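Local coordinates for genome polyprotein (Chicken sicinivirus JSY, PDB 6QWT), which serves as the 3Dpol part of the polyprotein, the RNA-dependent RNA polymerase thought to copy the viral RNA genome, at residues G28-T33 with S408-R413; P416-I421 with S450-I455. All coordinates share one frame; numbering follows the deposited sequence.

How the contacts relate
Both contacts lie toward the periphery of the polymerase, on the same side of the chain's centre, with their own centres about 13 Å apart, and each is partly buried. Contact 1 presses an N-terminal loop onto the turn before strand 411-412; contact 2 ties the start of helix 417-428, the next element in the chain, to the loop after helix 433-449. They touch where V409 O packs on F417 CZ at 3.3 Å, and side chains of both lean on helix 433-449. Their chemistry differs: contact 1 rests mainly on sulfur and apolar carbon around M410, whereas contact 2 combines an aromatic pair on its buried side with a glutamine that binds backbone and water.

Contact 1. Residues G28-T33 with S408-R413; sequences GAFPVT and SVMWTR
M410 reaches from a type I turn, S408 to W411, into the curve of the loop formed by A29, F30, P31 and V32. Its CB is directed at that loop, and CG, anti to the carbonyl carbon (chi1 -51°), carries the chain onward past the V409 side chain. The place of SD is less certain; as modelled it lies 3.9 Å from A29 N and 3.5 Å from F30 O and may take a weak hydrogen bond from F30 N. A bend at chi3 (-81°) then turns CE toward V32, whose CG2 lies 3.9 Å from it, while F30 CB is 4.2 Å from the same methyl. Methionine suits this site because a long, unbranched, flexible chain can fit an irregular surface of peptide groups and apolar carbons. Beside it, V409 CG1 meets the rim of the F30 ring near its plane, 4.4 Å from CE2; both side chains also rest on V443 of helix 433-449, where a flat ring and a branched aliphatic chain fill apolar ground. Just before the turn, the Q407 side-chain amide bonds P31 O and T33 N, and M410 pairs its backbone with S24. An N-terminal loop laid against the C-terminal helical region in this way is consistent with the fingers-to-thumb bridge that closes the picornaviral polymerase hand.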
loop_
_atom_site.group_PDB
_atom_site.type_symbol
_atom_site.label_atom_id
_atom_site.label_comp_id
_atom_site.label_asym_id
_atom_site.label_seq_id
_atom_site.Cartn_x
_atom_site.Cartn_y
_atom_site.Cartn_z
ATOM N N GLY A 28 -8.420 -28.177 -5.872
ATOM C CA GLY A 28 -7.819 -29.200 -5.039
ATOM C C GLY A 28 -6.312 -29.349 -5.119
ATOM O O GLY A 28 -5.766 -30.255 -4.477
ATOM N N ALA A 29 -5.617 -28.478 -5.860
ATOM C CA ALA A 29 -4.227 -28.736 -6.238
ATOM C C ALA A 29 -3.294 -28.791 -5.032
ATOM O O ALA A 29 -2.417 -29.662 -4.962
ATOM C CB ALA A 29 -3.752 -27.671 -7.228
ATOM N N PHE A 30 -3.448 -27.875 -4.086
ATOM C CA PHE A 30 -2.584 -27.776 -2.921
ATOM C C PHE A 30 -3.420 -27.816 -1.652
ATOM O O PHE A 30 -4.623 -27.533 -1.683
ATOM C CB PHE A 30 -1.757 -26.481 -2.956
ATOM C CG PHE A 30 -0.935 -26.326 -4.201
ATOM C CD1 PHE A 30 0.343 -26.859 -4.275
ATOM C CD2 PHE A 30 -1.439 -25.651 -5.302
ATOM C CE1 PHE A 30 1.101 -26.722 -5.422
ATOM C CE2 PHE A 30 -0.685 -25.511 -6.452
ATOM C CZ PHE A 30 0.587 -26.048 -6.512
ATOM N N PRO A 31 -2.818 -28.187 -0.522
ATOM C CA PRO A 31 -3.534 -28.088 0.758
ATOM C C PRO A 31 -4.018 -26.665 1.003
ATOM O O PRO A 31 -3.252 -25.704 0.902
ATOM C CB PRO A 31 -2.482 -28.518 1.787
ATOM C CG PRO A 31 -1.555 -29.409 1.018
ATOM C CD PRO A 31 -1.505 -28.841 -0.376
ATOM N N VAL A 32 -5.303 -26.536 1.319
ATOM C CA VAL A 32 -5.934 -25.228 1.459
ATOM C C VAL A 32 -5.523 -24.627 2.799
ATOM O O VAL A 32 -5.971 -25.076 3.857
ATOM C CB VAL A 32 -7.459 -25.327 1.336
ATOM C CG1 VAL A 32 -8.110 -23.976 1.612
ATOM C CG2 VAL A 32 -7.841 -25.833 -0.048
ATOM N N THR A 33 -4.660 -23.611 2.757
ATOM C CA THR A 33 -4.270 -22.856 3.940
ATOM C C THR A 33 -4.862 -21.456 3.961
ATOM O O THR A 33 -4.616 -20.708 4.912
ATOM C CB THR A 33 -2.741 -22.763 4.044
ATOM O OG1 THR A 33 -2.247 -21.864 3.043
ATOM C CG2 THR A 33 -2.101 -24.128 3.849
ATOM N N SER A 408 -3.574 -18.727 -4.393
ATOM C CA SER A 408 -4.394 -17.847 -5.223
ATOM C C SER A 408 -4.962 -18.576 -6.431
ATOM O O SER A 408 -6.072 -18.260 -6.878
ATOM C CB SER A 408 -3.583 -16.636 -5.687
ATOM O OG SER A 408 -3.264 -15.784 -4.601
ATOM N N VAL A 409 -4.224 -19.548 -6.972
ATOM C CA VAL A 409 -4.667 -20.227 -8.181
ATOM C C VAL A 409 -5.917 -21.057 -7.936
ATOM O O VAL A 409 -6.627 -21.400 -8.888
ATOM C CB VAL A 409 -3.533 -21.102 -8.752
ATOM C CG1 VAL A 409 -3.376 -22.379 -7.938
ATOM C CG2 VAL A 409 -3.792 -21.414 -10.220
ATOM N N MET A 410 -6.215 -21.376 -6.681
ATOM C CA MET A 410 -7.364 -22.198 -6.336
ATOM C C MET A 410 -8.651 -21.390 -6.208
ATOM O O MET A 410 -9.687 -21.953 -5.838
ATOM C CB MET A 410 -7.079 -22.967 -5.042
ATOM C CG MET A 410 -5.744 -23.716 -5.074
ATOM S SD MET A 410 -5.623 -25.083 -3.898
ATOM C CE MET A 410 -5.219 -24.204 -2.386
ATOM N N TRP A 411 -8.616 -20.097 -6.523
ATOM C CA TRP A 411 -9.787 -19.241 -6.414
ATOM C C TRP A 411 -9.835 -18.295 -7.604
ATOM O O TRP A 411 -8.816 -17.998 -8.233
ATOM C CB TRP A 411 -9.783 -18.438 -5.106
ATOM C CG TRP A 411 -9.692 -19.293 -3.884
ATOM C CD1 TRP A 411 -8.554 -19.771 -3.302
ATOM C CD2 TRP A 411 -10.784 -19.784 -3.095
ATOM N NE1 TRP A 411 -8.870 -20.524 -2.195
ATOM C CE2 TRP A 411 -10.232 -20.549 -2.047
ATOM C CE3 TRP A 411 -12.174 -19.648 -3.171
ATOM C CZ2 TRP A 411 -11.021 -21.176 -1.084
ATOM C CZ3 TRP A 411 -12.956 -20.271 -2.214
ATOM C CH2 TRP A 411 -12.378 -21.027 -1.185
ATOM N N THR A 412 -11.040 -17.821 -7.905
ATOM C CA THR A 412 -11.249 -16.886 -8.999
ATOM C C THR A 412 -12.348 -15.907 -8.617
ATOM O O THR A 412 -13.165 -16.174 -7.734
ATOM C CB THR A 412 -11.613 -17.609 -10.304
ATOM O OG1 THR A 412 -11.765 -16.648 -11.355
ATOM C CG2 THR A 412 -12.911 -18.387 -10.144
ATOM N N ARG A 413 -12.352 -14.757 -9.287
ATOM C CA ARG A 413 -13.386 -13.751 -9.097
ATOM C C ARG A 413 -14.435 -13.771 -10.202
ATOM O O ARG A 413 -15.327 -12.919 -10.204
ATOM C CB ARG A 413 -12.761 -12.355 -8.993
ATOM C CG ARG A 413 -12.478 -11.914 -7.562
ATOM C CD ARG A 413 -11.512 -10.746 -7.512
ATOM N NE ARG A 413 -10.584 -10.859 -6.388
ATOM C CZ ARG A 413 -10.826 -10.381 -5.172
ATOM N NH1 ARG A 413 -11.966 -9.753 -4.924
ATOM N NH2 ARG A 413 -9.930 -10.529 -4.206
#

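Contact 2. Residues P416-I421 with S450-I455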
loop_
_atom_site.group_PDB
_atom_site.type_symbol
_atom_site.label_atom_id
_atom_site.label_comp_id
_atom_site.label_asym_id
_atom_site.label_seq_id
_atom_site.Cartn_x
_atom_site.Cartn_y
_atom_site.Cartn_z
ATOM N N PRO A 416 -12.269 -14.974 -17.010
ATOM C CA PRO A 416 -11.653 -16.150 -17.643
ATOM C C PRO A 416 -10.512 -16.666 -16.781
ATOM O O PRO A 416 -9.570 -15.934 -16.465
ATOM C CB PRO A 416 -11.156 -15.610 -18.991
ATOM C CG PRO A 416 -11.946 -14.355 -19.221
ATOM C CD PRO A 416 -12.185 -13.776 -17.862
ATOM N N PHE A 417 -10.607 -17.939 -16.389
ATOM C CA PHE A 417 -9.649 -18.486 -15.433
ATOM C C PHE A 417 -8.227 -18.456 -15.977
ATOM O O PHE A 417 -7.269 -18.381 -15.198
ATOM C CB PHE A 417 -10.045 -19.911 -15.045
ATOM C CG PHE A 417 -9.148 -20.527 -14.010
ATOM C CD1 PHE A 417 -8.820 -19.834 -12.858
ATOM C CD2 PHE A 417 -8.632 -21.800 -14.189
ATOM C CE1 PHE A 417 -7.992 -20.397 -11.901
ATOM C CE2 PHE A 417 -7.808 -22.371 -13.234
ATOM C CZ PHE A 417 -7.487 -21.665 -12.088
ATOM N N GLN A 418 -8.067 -18.504 -17.303
ATOM C CA GLN A 418 -6.730 -18.439 -17.887
ATOM C C GLN A 418 -6.028 -17.138 -17.526
ATOM O O GLN A 418 -4.798 -17.111 -17.404
ATOM C CB GLN A 418 -6.813 -18.609 -19.407
ATOM C CG GLN A 418 -5.486 -18.473 -20.142
ATOM C CD GLN A 418 -4.452 -19.485 -19.680
ATOM O OE1 GLN A 418 -4.705 -20.690 -19.671
ATOM N NE2 GLN A 418 -3.277 -18.997 -19.294
ATOM N N ASP A 419 -6.787 -16.056 -17.330
ATOM C CA ASP A 419 -6.182 -14.802 -16.893
ATOM C C ASP A 419 -5.586 -14.922 -15.495
ATOM O O ASP A 419 -4.570 -14.280 -15.201
ATOM C CB ASP A 419 -7.213 -13.674 -16.935
ATOM C CG ASP A 419 -7.673 -13.356 -18.346
ATOM O OD1 ASP A 419 -8.437 -12.382 -18.521
ATOM O OD2 ASP A 419 -7.272 -14.083 -19.280
ATOM N N VAL A 420 -6.196 -15.732 -14.626
ATOM C CA VAL A 420 -5.629 -15.963 -13.301
ATOM C C VAL A 420 -4.321 -16.740 -13.411
ATOM O O VAL A 420 -3.331 -16.416 -12.741
ATOM C CB VAL A 420 -6.650 -16.690 -12.408
ATOM C CG1 VAL A 420 -6.011 -17.107 -11.084
ATOM C CG2 VAL A 420 -7.866 -15.807 -12.168
ATOM N N ILE A 421 -4.295 -17.770 -14.259
ATOM C CA ILE A 421 -3.085 -18.571 -14.438
ATOM C C ILE A 421 -1.964 -17.729 -15.033
ATOM O O ILE A 421 -0.810 -17.809 -14.594
ATOM C CB ILE A 421 -3.391 -19.799 -15.312
ATOM C CG1 ILE A 421 -4.061 -20.890 -14.483
ATOM C CG2 ILE A 421 -2.129 -20.335 -15.968
ATOM C CD1 ILE A 421 -5.166 -21.557 -15.215
ATOM N N SER A 450 -11.307 -30.998 -13.582
ATOM C CA SER A 450 -12.402 -30.039 -13.586
ATOM C C SER A 450 -12.832 -29.634 -14.988
ATOM O O SER A 450 -13.708 -28.774 -15.129
ATOM C CB SER A 450 -12.009 -28.792 -12.785
ATOM O OG SER A 450 -11.469 -29.149 -11.522
ATOM N N GLY A 451 -12.240 -30.222 -16.025
ATOM C CA GLY A 451 -12.616 -29.894 -17.385
ATOM C C GLY A 451 -11.994 -28.635 -17.939
ATOM O O GLY A 451 -12.542 -28.055 -18.883
ATOM N N PHE A 452 -10.867 -28.194 -17.389
ATOM C CA PHE A 452 -10.193 -26.990 -17.853
ATOM C C PHE A 452 -8.767 -27.322 -18.271
ATOM O O PHE A 452 -8.060 -28.056 -17.573
ATOM C CB PHE A 452 -10.184 -25.904 -16.771
ATOM C CG PHE A 452 -9.686 -24.574 -17.257
ATOM C CD1 PHE A 452 -8.365 -24.199 -17.064
ATOM C CD2 PHE A 452 -10.533 -23.698 -17.915
ATOM C CE1 PHE A 452 -7.900 -22.978 -17.514
ATOM C CE2 PHE A 452 -10.073 -22.474 -18.367
ATOM C CZ PHE A 452 -8.756 -22.114 -18.166
ATOM N N GLU A 453 -8.348 -26.774 -19.410
ATOM C CA GLU A 453 -7.003 -26.975 -19.938
ATOM C C GLU A 453 -6.202 -25.686 -19.790
ATOM O O GLU A 453 -6.324 -24.779 -20.629
ATOM C CB GLU A 453 -7.057 -27.410 -21.405
ATOM C CG GLU A 453 -5.702 -27.437 -22.102
ATOM C CD GLU A 453 -5.612 -28.497 -23.182
ATOM O OE1 GLU A 453 -4.544 -29.132 -23.307
ATOM O OE2 GLU A 453 -6.608 -28.689 -23.911
ATOM N N PRO A 454 -5.395 -25.541 -18.745
ATOM C CA PRO A 454 -4.585 -24.330 -18.599
ATOM C C PRO A 454 -3.397 -24.328 -19.546
ATOM O O PRO A 454 -2.823 -25.371 -19.868
ATOM C CB PRO A 454 -4.120 -24.392 -17.141
ATOM C CG PRO A 454 -4.099 -25.850 -16.832
ATOM C CD PRO A 454 -5.238 -26.457 -17.602
ATOM N N ILE A 455 -3.034 -23.129 -19.991
ATOM C CA ILE A 455 -1.855 -22.900 -20.817
ATOM C C ILE A 455 -0.913 -22.006 -20.024
ATOM O O ILE A 455 -1.290 -20.895 -19.630
ATOM C CB ILE A 455 -2.212 -22.258 -22.168
ATOM C CG1 ILE A 455 -3.144 -23.171 -22.972
ATOM C CG2 ILE A 455 -0.953 -21.936 -22.954
ATOM C CD1 ILE A 455 -2.469 -24.397 -23.549
HETATM O O HOH W 1 -6.458 -22.125 -21.334
#
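Q418 and P454 mark the closest backbone approach, CA to CA 6.3 Å, where the first turn of helix 417-428 faces an extended loop that leaves helix 433-449 through a Schellman motif at G451, whose positive phi suits glycine. From the helix, F417 presents its edge to the face of F452 in a T-shaped pair with planes at 64°, F417 CD2 standing 3.6 Å from F452 CE1. I421, one helical turn on, reaches the same ring and the proline beside it: its CD1 lies 3.8 Å from F452 CE1 and 3.6 Å from P454 CB. Rings and a branched aliphatic chain suit this side, since F417 and P454 also pack on C447 of helix 433-449. Q418 brings the polar part. CG is anti to the backbone N and a bend at chi2 (59°) turns CD toward I455, where both ends of the amide bond its backbone. OE1 accepts I455 N in a nearly straight bond of 3.0 Å (168°), while NE2 gives a more bent one of 2.8 Å to I455 O. A water also donates to OE1 and to E453 O, and NE2 has a further partner in T422 OG1. Glutamine fits because one amide offers both a donor and an acceptor to a loop backbone. The arrangement belongs to the C-terminal helical region, which corresponds to the thumb in picornaviral polymerases.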